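Local coordinates for protein serine hydrolase CCSP0084 (Cycloclasticus sp. P1, PDB 4I3F) that probably hydrolyses esters and the carbon-carbon bond of meta-cleavage products of aromatic degradation, as a serine hydrolase of the alpha/beta hydrolase fold, at residues L110-G115 with P139-K144; T119-N124 with G129-L134. All coordinates share one frame; numbering follows the deposited sequence.

Contact 1: residues L110-G115 with P139-K144; sequences LLDAKG and PERFKK. With NA (sodium ion), chain D.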
ATOM      1  N   LEU A 110       5.318  -7.080  13.502  1.00 15.24           N
ATOM      2  CA  LEU A 110       5.776  -5.704  13.721  1.00 13.76           C
ATOM      3  C   LEU A 110       5.061  -5.070  14.919  1.00 14.66           C
ATOM      4  O   LEU A 110       5.702  -4.498  15.800  1.00 14.14           O
ATOM      5  CB  LEU A 110       5.549  -4.859  12.464  1.00 11.87           C
ATOM      6  CG  LEU A 110       5.887  -3.365  12.518  1.00 13.66           C
ATOM      7  CD1 LEU A 110       7.346  -3.144  12.892  1.00 16.93           C
ATOM      8  CD2 LEU A 110       5.576  -2.673  11.192  1.00  9.75           C
ATOM      9  N   LEU A 111       3.732  -5.163  14.946  1.00 12.60           N
ATOM     10  CA  LEU A 111       2.965  -4.614  16.062  1.00 13.82           C
ATOM     11  C   LEU A 111       3.353  -5.273  17.386  1.00 13.69           C
ATOM     12  O   LEU A 111       3.445  -4.601  18.418  1.00 14.89           O
ATOM     13  CB  LEU A 111       1.458  -4.747  15.804  1.00 12.30           C
ATOM     14  CG  LEU A 111       0.894  -3.968  14.621  1.00 15.17           C
ATOM     15  CD1 LEU A 111      -0.596  -4.259  14.446  1.00 15.77           C
ATOM     16  CD2 LEU A 111       1.122  -2.469  14.788  1.00 15.59           C
ATOM     17  N   ASP A 112       3.603  -6.581  17.362  1.00 13.71           N
ATOM     18  CA  ASP A 112       4.004  -7.276  18.576  1.00 14.22           C
ATOM     19  C   ASP A 112       5.375  -6.779  19.048  1.00 15.88           C
ATOM     20  O   ASP A 112       5.608  -6.590  20.238  1.00 17.09           O
ATOM     21  CB  ASP A 112       4.061  -8.789  18.344  1.00 16.09           C
ATOM     22  CG  ASP A 112       2.688  -9.434  18.264  1.00 22.43           C
ATOM     23  OD1 ASP A 112       1.669  -8.761  18.548  1.00 20.28           O
ATOM     24  OD2 ASP A 112       2.640 -10.640  17.931  1.00 20.85           O
ATOM     25  N   ALA A 113       6.271  -6.562  18.089  1.00 18.18           N
ATOM     26  CA  ALA A 113       7.634  -6.101  18.361  1.00 17.79           C
ATOM     27  C   ALA A 113       7.681  -4.672  18.904  1.00 16.47           C
ATOM     28  O   ALA A 113       8.660  -4.275  19.550  1.00 17.93           O
ATOM     29  CB  ALA A 113       8.450  -6.197  17.094  1.00 17.38           C
ATOM     30  N   LYS A 114       6.637  -3.898  18.619  1.00 15.64           N
ATOM     31  CA  LYS A 114       6.542  -2.515  19.081  1.00 20.62           C
ATOM     32  C   LYS A 114       5.629  -2.387  20.304  1.00 21.20           C
ATOM     33  O   LYS A 114       5.433  -1.283  20.835  1.00 22.52           O
ATOM     34  CB  LYS A 114       6.024  -1.612  17.955  1.00 18.53           C
ATOM     35  CG  LYS A 114       6.911  -1.592  16.721  1.00 18.27           C
ATOM     36  CD  LYS A 114       8.326  -1.141  17.051  1.00 27.08           C
ATOM     37  CE  LYS A 114       8.429   0.360  17.162  1.00 24.84           C
ATOM     38  NZ  LYS A 114       9.845   0.819  17.334  1.00 26.87           N
ATOM     39  N   GLY A 115       5.070  -3.510  20.752  1.00 18.28           N
ATOM     40  CA  GLY A 115       4.165  -3.506  21.894  1.00 16.93           C
ATOM     41  C   GLY A 115       2.867  -2.756  21.653  1.00 16.25           C
ATOM     42  O   GLY A 115       2.255  -2.250  22.598  1.00 17.15           O
ATOM     43  N   PRO A 139      -8.799  -9.111  13.414  1.00 17.32           N
ATOM     44  CA  PRO A 139      -9.598  -7.887  13.548  1.00 14.87           C
ATOM     45  C   PRO A 139      -9.342  -7.126  14.852  1.00 16.39           C
ATOM     46  O   PRO A 139      -9.480  -5.900  14.868  1.00 16.71           O
ATOM     47  CB  PRO A 139     -11.043  -8.407  13.513  1.00 14.52           C
ATOM     48  CG  PRO A 139     -10.952  -9.846  13.919  1.00 18.71           C
ATOM     49  CD  PRO A 139      -9.645 -10.317  13.352  1.00 17.96           C
ATOM     50  N   GLU A 140      -8.957  -7.831  15.916  1.00 15.77           N
ATOM     51  CA  GLU A 140      -8.781  -7.201  17.220  1.00 17.22           C
ATOM     52  C   GLU A 140      -7.561  -6.274  17.289  1.00 17.87           C
ATOM     53  O   GLU A 140      -7.404  -5.519  18.254  1.00 19.56           O
ATOM     54  CB  GLU A 140      -8.679  -8.271  18.318  1.00 17.68           C
ATOM     55  CG  GLU A 140      -7.385  -9.120  18.287  1.00 30.22           C
ATOM     56  CD  GLU A 140      -7.285 -10.094  17.102  1.00 32.04           C
ATOM     57  OE1 GLU A 140      -8.271 -10.294  16.370  1.00 28.19           O
ATOM     58  OE2 GLU A 140      -6.203 -10.675  16.913  1.00 43.68           O
ATOM     59  N   ARG A 141      -6.700  -6.328  16.279  1.00 14.79           N
ATOM     60  CA  ARG A 141      -5.473  -5.542  16.311  1.00 12.89           C
ATOM     61  C   ARG A 141      -5.643  -4.204  15.610  1.00 14.81           C
ATOM     62  O   ARG A 141      -4.692  -3.421  15.533  1.00 12.82           O
ATOM     63  CB  ARG A 141      -4.319  -6.295  15.643  1.00 12.04           C
ATOM     64  CG  ARG A 141      -3.980  -7.642  16.277  1.00 12.18           C
ATOM     65  CD  ARG A 141      -3.711  -7.534  17.772  1.00 14.08           C
ATOM     66  NE  ARG A 141      -2.490  -6.793  18.085  1.00 15.65           N
ATOM     67  CZ  ARG A 141      -1.269  -7.324  18.102  1.00 18.60           C
ATOM     68  NH1 ARG A 141      -1.089  -8.601  17.798  1.00 15.90           N
ATOM     69  NH2 ARG A 141      -0.215  -6.573  18.401  1.00 17.74           N
ATOM     70  N   PHE A 142      -6.842  -3.935  15.095  1.00 16.49           N
ATOM     71  CA  PHE A 142      -7.045  -2.741  14.265  1.00 11.17           C
ATOM     72  C   PHE A 142      -8.256  -1.921  14.659  1.00 14.25           C
ATOM     73  O   PHE A 142      -9.263  -2.459  15.139  1.00 17.04           O
ATOM     74  CB  PHE A 142      -7.076  -3.120  12.775  1.00 10.68           C
ATOM     75  CG  PHE A 142      -5.826  -3.804  12.331  1.00 11.52           C
ATOM     76  CD1 PHE A 142      -5.741  -5.203  12.311  1.00 12.39           C
ATOM     77  CD2 PHE A 142      -4.699  -3.060  12.021  1.00 13.21           C
ATOM     78  CE1 PHE A 142      -4.558  -5.830  11.950  1.00 13.13           C
ATOM     79  CE2 PHE A 142      -3.522  -3.686  11.661  1.00 12.43           C
ATOM     80  CZ  PHE A 142      -3.454  -5.076  11.626  1.00 12.96           C
ATOM     81  N   LYS A 143      -8.126  -0.608  14.476  1.00 13.22           N
ATOM     82  CA  LYS A 143      -9.159   0.352  14.854  1.00 12.77           C
ATOM     83  C   LYS A 143      -9.850   0.821  13.578  1.00 15.00           C
ATOM     84  O   LYS A 143     -10.727   0.130  13.059  1.00 16.25           O
ATOM     85  CB  LYS A 143      -8.533   1.520  15.635  1.00 16.54           C
ATOM     86  CG  LYS A 143      -8.088   1.150  17.063  1.00 25.41           C
ATOM     87  CD  LYS A 143      -6.898   1.987  17.549  1.00 27.24           C
ATOM     88  CE  LYS A 143      -7.256   3.460  17.743  1.00 34.77           C
ATOM     89  NZ  LYS A 143      -8.261   3.644  18.831  1.00 37.19           N
ATOM     90  N   LYS A 144      -9.449   1.975  13.050  1.00 12.41           N
ATOM     91  CA  LYS A 144      -9.996   2.436  11.770  1.00  9.06           C
ATOM     92  C   LYS A 144      -9.055   2.141  10.619  1.00  8.48           C
ATOM     93  O   LYS A 144      -7.837   2.076  10.806  1.00 10.03           O
ATOM     94  CB  LYS A 144     -10.253   3.942  11.793  1.00  9.96           C
ATOM     95  CG  LYS A 144     -11.431   4.393  12.632  1.00 14.55           C
ATOM     96  CD  LYS A 144     -11.521   5.911  12.553  1.00 17.54           C
ATOM     97  CE  LYS A 144     -12.956   6.407  12.540  1.00 26.68           C
ATOM     98  NZ  LYS A 144     -13.515   6.583  13.908  1.00 23.93           N
TER
HETATM   99 NA    NA D 303      -5.037 -12.429  15.881  1.00 47.44          NA
HETATM  100  O   HOH W   1      -2.889 -10.896  16.956  1.00 30.11           O
HETATM  101  O   HOH W   2      -4.085 -14.810  16.862  1.00 44.19           O
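L111 and D112, in the last turn of helix 96-113, meet R141 and F142 where strand 142-148 begins. The closely packed part is apolar. L111 sends CD1 obliquely to the F142 ring, 4.1 Å from CE2. The F142 ring also touches T119 and I121 of strand 119-124 and L134 and L135 of helix 126-137. The outer part is polar and opens to solvent at D112. R141 is bent at chi2 and chi3 (-54° and -68°), which turns its guanidinium toward the helix end, where NH2 lies obliquely 3.6 Å from L111 CB. NH1 and NH2 both donate end-on to one carboxylate oxygen. NH1 meets D112 OD1 on the syn side, somewhat out of the carboxylate plane, and NH2 nearly along the C-O axis. The bonds from NH1 and NH2 of R141 to D112 OD1 are 2.9 Å each, and neither is straight. The two flat groups are nearly coplanar, 11° apart. R141 NE donates to E117 O and NH2 also to I116 O, so the guanidinium is also tied to the loop between helix and strand. R141 NH1 also donates to a water, at 3.0 Å from its oxygen. That water is a ligand of the sodium ion, which E140 OE2 binds at 2.3 Å. H138 ND1 is a further protein ligand. A methionine in place of R141 would probably leave D112 without its charge partner and the carbonyls of I116 and E117 without these donors. The chemistry implies a salt bridge at the solvent side beside a buried apolar contact, with one water linking R141 to the sodium site.

Contact 2: residues T119-N124 with G129-L134; sequences THIVGN and GVTLHL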
ATOM      1  N   THR A 119      -4.011  -0.564  16.326  1.00 13.21           N
ATOM      2  CA  THR A 119      -3.536   0.539  15.489  1.00 14.79           C
ATOM      3  C   THR A 119      -4.555   0.924  14.413  1.00 16.33           C
ATOM      4  O   THR A 119      -5.338   0.081  13.962  1.00 11.30           O
ATOM      5  CB  THR A 119      -2.180   0.176  14.826  1.00 12.67           C
ATOM      6  OG1 THR A 119      -1.636   1.324  14.164  1.00 13.78           O
ATOM      7  CG2 THR A 119      -2.353  -0.950  13.808  1.00  9.47           C
ATOM      8  N   HIS A 120      -4.565   2.197  14.017  1.00 11.89           N
ATOM      9  CA  HIS A 120      -5.223   2.574  12.770  1.00  9.39           C
ATOM     10  C   HIS A 120      -4.355   2.066  11.629  1.00 10.10           C
ATOM     11  O   HIS A 120      -3.174   1.777  11.828  1.00 11.43           O
ATOM     12  CB  HIS A 120      -5.367   4.094  12.641  1.00 10.00           C
ATOM     13  CG  HIS A 120      -6.319   4.726  13.617  1.00 12.53           C
ATOM     14  ND1 HIS A 120      -7.591   4.247  13.853  1.00 14.90           N
ATOM     15  CD2 HIS A 120      -6.190   5.842  14.375  1.00 10.36           C
ATOM     16  CE1 HIS A 120      -8.196   5.029  14.733  1.00 15.07           C
ATOM     17  NE2 HIS A 120      -7.368   6.004  15.065  1.00 13.26           N
ATOM     18  N   ILE A 121      -4.913   1.980  10.426  1.00  8.57           N
ATOM     19  CA  ILE A 121      -4.161   1.437   9.298  1.00  6.84           C
ATOM     20  C   ILE A 121      -4.549   2.111   7.983  1.00  9.94           C
ATOM     21  O   ILE A 121      -5.720   2.455   7.766  1.00 10.61           O
ATOM     22  CB  ILE A 121      -4.297  -0.124   9.243  1.00  7.54           C
ATOM     23  CG1 ILE A 121      -3.455  -0.728   8.115  1.00  9.40           C
ATOM     24  CG2 ILE A 121      -5.777  -0.556   9.189  1.00 10.02           C
ATOM     25  CD1 ILE A 121      -3.291  -2.251   8.232  1.00 10.27           C
ATOM     26  N   VAL A 122      -3.545   2.343   7.137  1.00  9.76           N
ATOM     27  CA  VAL A 122      -3.744   2.910   5.803  1.00  7.35           C
ATOM     28  C   VAL A 122      -3.054   1.981   4.823  1.00 11.31           C
ATOM     29  O   VAL A 122      -1.916   1.567   5.061  1.00  9.72           O
ATOM     30  CB  VAL A 122      -3.101   4.302   5.665  1.00 11.25           C
ATOM     31  CG1 VAL A 122      -3.349   4.876   4.260  1.00  9.88           C
ATOM     32  CG2 VAL A 122      -3.659   5.265   6.707  1.00 11.65           C
ATOM     33  N   GLY A 123      -3.727   1.640   3.728  1.00  9.30           N
ATOM     34  CA  GLY A 123      -3.107   0.779   2.736  1.00 12.03           C
ATOM     35  C   GLY A 123      -3.347   1.182   1.297  1.00 11.67           C
ATOM     36  O   GLY A 123      -4.493   1.425   0.885  1.00 10.97           O
ATOM     37  N   ASN A 124      -2.258   1.245   0.530  1.00  8.64           N
ATOM     38  CA  ASN A 124      -2.300   1.551  -0.894  1.00  8.21           C
ATOM     39  C   ASN A 124      -2.213   0.280  -1.715  1.00  8.47           C
ATOM     40  O   ASN A 124      -1.292  -0.503  -1.531  1.00 10.74           O
ATOM     41  CB  ASN A 124      -1.120   2.467  -1.263  1.00 13.36           C
ATOM     42  CG  ASN A 124      -0.863   2.545  -2.776  1.00 20.05           C
ATOM     43  OD1 ASN A 124      -1.728   2.232  -3.598  1.00 19.10           O
ATOM     44  ND2 ASN A 124       0.340   2.985  -3.146  1.00 18.46           N
ATOM     45  N   GLY A 129      -4.757  -4.334   0.014  1.00 10.91           N
ATOM     46  CA  GLY A 129      -5.141  -5.739   0.033  1.00 12.28           C
ATOM     47  C   GLY A 129      -4.675  -6.422   1.309  1.00 13.74           C
ATOM     48  O   GLY A 129      -5.443  -7.151   1.959  1.00 11.61           O
ATOM     49  N   VAL A 130      -3.418  -6.193   1.669  1.00 11.67           N
ATOM     50  CA  VAL A 130      -2.884  -6.725   2.920  1.00 14.02           C
ATOM     51  C   VAL A 130      -3.709  -6.220   4.098  1.00 10.09           C
ATOM     52  O   VAL A 130      -4.002  -6.978   5.035  1.00 10.56           O
ATOM     53  CB  VAL A 130      -1.383  -6.364   3.101  1.00 10.14           C
ATOM     54  CG1 VAL A 130      -0.875  -6.840   4.451  1.00  9.18           C
ATOM     55  CG2 VAL A 130      -0.552  -6.998   1.982  1.00 15.07           C
ATOM     56  N   THR A 131      -4.105  -4.945   4.042  1.00 10.04           N
ATOM     57  CA  THR A 131      -4.961  -4.373   5.083  1.00  7.97           C
ATOM     58  C   THR A 131      -6.260  -5.152   5.208  1.00 12.89           C
ATOM     59  O   THR A 131      -6.681  -5.490   6.315  1.00  8.90           O
ATOM     60  CB  THR A 131      -5.276  -2.887   4.816  1.00  8.41           C
ATOM     61  OG1 THR A 131      -4.057  -2.129   4.852  1.00  7.78           O
ATOM     62  CG2 THR A 131      -6.236  -2.348   5.862  1.00  8.51           C
ATOM     63  N   LEU A 132      -6.911  -5.430   4.078  1.00 10.95           N
ATOM     64  CA  LEU A 132      -8.170  -6.172   4.113  1.00  9.40           C
ATOM     65  C   LEU A 132      -7.997  -7.554   4.740  1.00 11.35           C
ATOM     66  O   LEU A 132      -8.831  -7.988   5.542  1.00 13.03           O
ATOM     67  CB  LEU A 132      -8.761  -6.288   2.709  1.00 11.05           C
ATOM     68  CG  LEU A 132      -9.417  -4.995   2.208  1.00  8.75           C
ATOM     69  CD1 LEU A 132      -9.776  -5.144   0.738  1.00 11.45           C
ATOM     70  CD2 LEU A 132     -10.675  -4.711   3.002  1.00 11.50           C
ATOM     71  N   HIS A 133      -6.927  -8.250   4.368  1.00 11.15           N
ATOM     72  CA  HIS A 133      -6.659  -9.553   4.969  1.00 11.09           C
ATOM     73  C   HIS A 133      -6.292  -9.459   6.445  1.00 12.14           C
ATOM     74  O   HIS A 133      -6.633 -10.350   7.215  1.00 11.30           O
ATOM     75  CB  HIS A 133      -5.607 -10.308   4.158  1.00 11.95           C
ATOM     76  CG  HIS A 133      -6.114 -10.769   2.833  1.00 11.22           C
ATOM     77  ND1 HIS A 133      -6.588 -12.045   2.622  1.00 17.05           N
ATOM     78  CD2 HIS A 133      -6.288 -10.104   1.665  1.00 11.36           C
ATOM     79  CE1 HIS A 133      -6.997 -12.158   1.371  1.00 17.16           C
ATOM     80  NE2 HIS A 133      -6.827 -10.994   0.769  1.00 13.43           N
ATOM     81  N   LEU A 134      -5.636  -8.369   6.846  1.00 12.30           N
ATOM     82  CA  LEU A 134      -5.344  -8.150   8.261  1.00  9.99           C
ATOM     83  C   LEU A 134      -6.627  -7.960   9.071  1.00 13.23           C
ATOM     84  O   LEU A 134      -6.762  -8.513  10.162  1.00 12.65           O
ATOM     85  CB  LEU A 134      -4.417  -6.948   8.446  1.00 10.26           C
ATOM     86  CG  LEU A 134      -2.922  -7.253   8.305  1.00  8.97           C
ATOM     87  CD1 LEU A 134      -2.137  -5.954   8.072  1.00 10.49           C
ATOM     88  CD2 LEU A 134      -2.406  -7.974   9.542  1.00 12.37           C
TER
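I121 of strand 119-124 and T131 of helix 126-137 reach toward each other tip to tip. In I121, chi1 -177° and chi2 166° extend the chain and bring CD1 to the helix. There CD1 lies 3.8 Å from T131 CG2. I121 CG2 meets the same methyl from its own branch, also at 3.8 Å. One turn on, L134 CD1 touches I121 CD1 at 3.9 Å, so the I121 tip is shared by two helix residues. The helix also comes close to the strand backbone. G123 CA sits 3.7 Å from T131 OG1, and the CA atoms of G123 and T131 are 6.0 Å apart. A side chain at G123 would point at the helix and its CB would run into that hydroxyl. No hydrogen bond crosses the contact. T131 OG1 is 3.5 Å from I121 CD1, but its hydrogen bond is to G127 O, one turn back in its own helix. The axes of segments 119-124 and 129-134 approach to 7.5 Å. Their N-to-C directions are 139° apart, roughly antiparallel. This is the first half of a beta-alpha-beta unit that strand 142-148 completes. G123 also opens a GxSxG sequence consistent with the nucleophile elbow of this fold. The chemistry implies a fully buried, mainly apolar join, in which the one hydroxyl facing the strand is satisfied within the helix and glycine allows the close approach.

Overall arrangement
Contacts 1 and 2 have centres 11 Å apart and meet through one sheet, in which strands 119-124 and 142-148 are parallel neighbours. Probable backbone hydrogen bonds join them: K143 N to T119 O at 2.9 Å and I121 N to K144 O at 3.0 Å. F142 CD2 also packs on T119 CG2 at 3.6 Å. Along the chain, contact 1 brackets contact 2. Contact 1 lies outward: its centre is about 17 Å from the centre of the chain, and it holds E140 of the sodium site. The centre of contact 2 is about 8 Å from the centre of the chain. Its strand leads into the probable nucleophile elbow, while the L134 side chain is about 8 Å from the sodium.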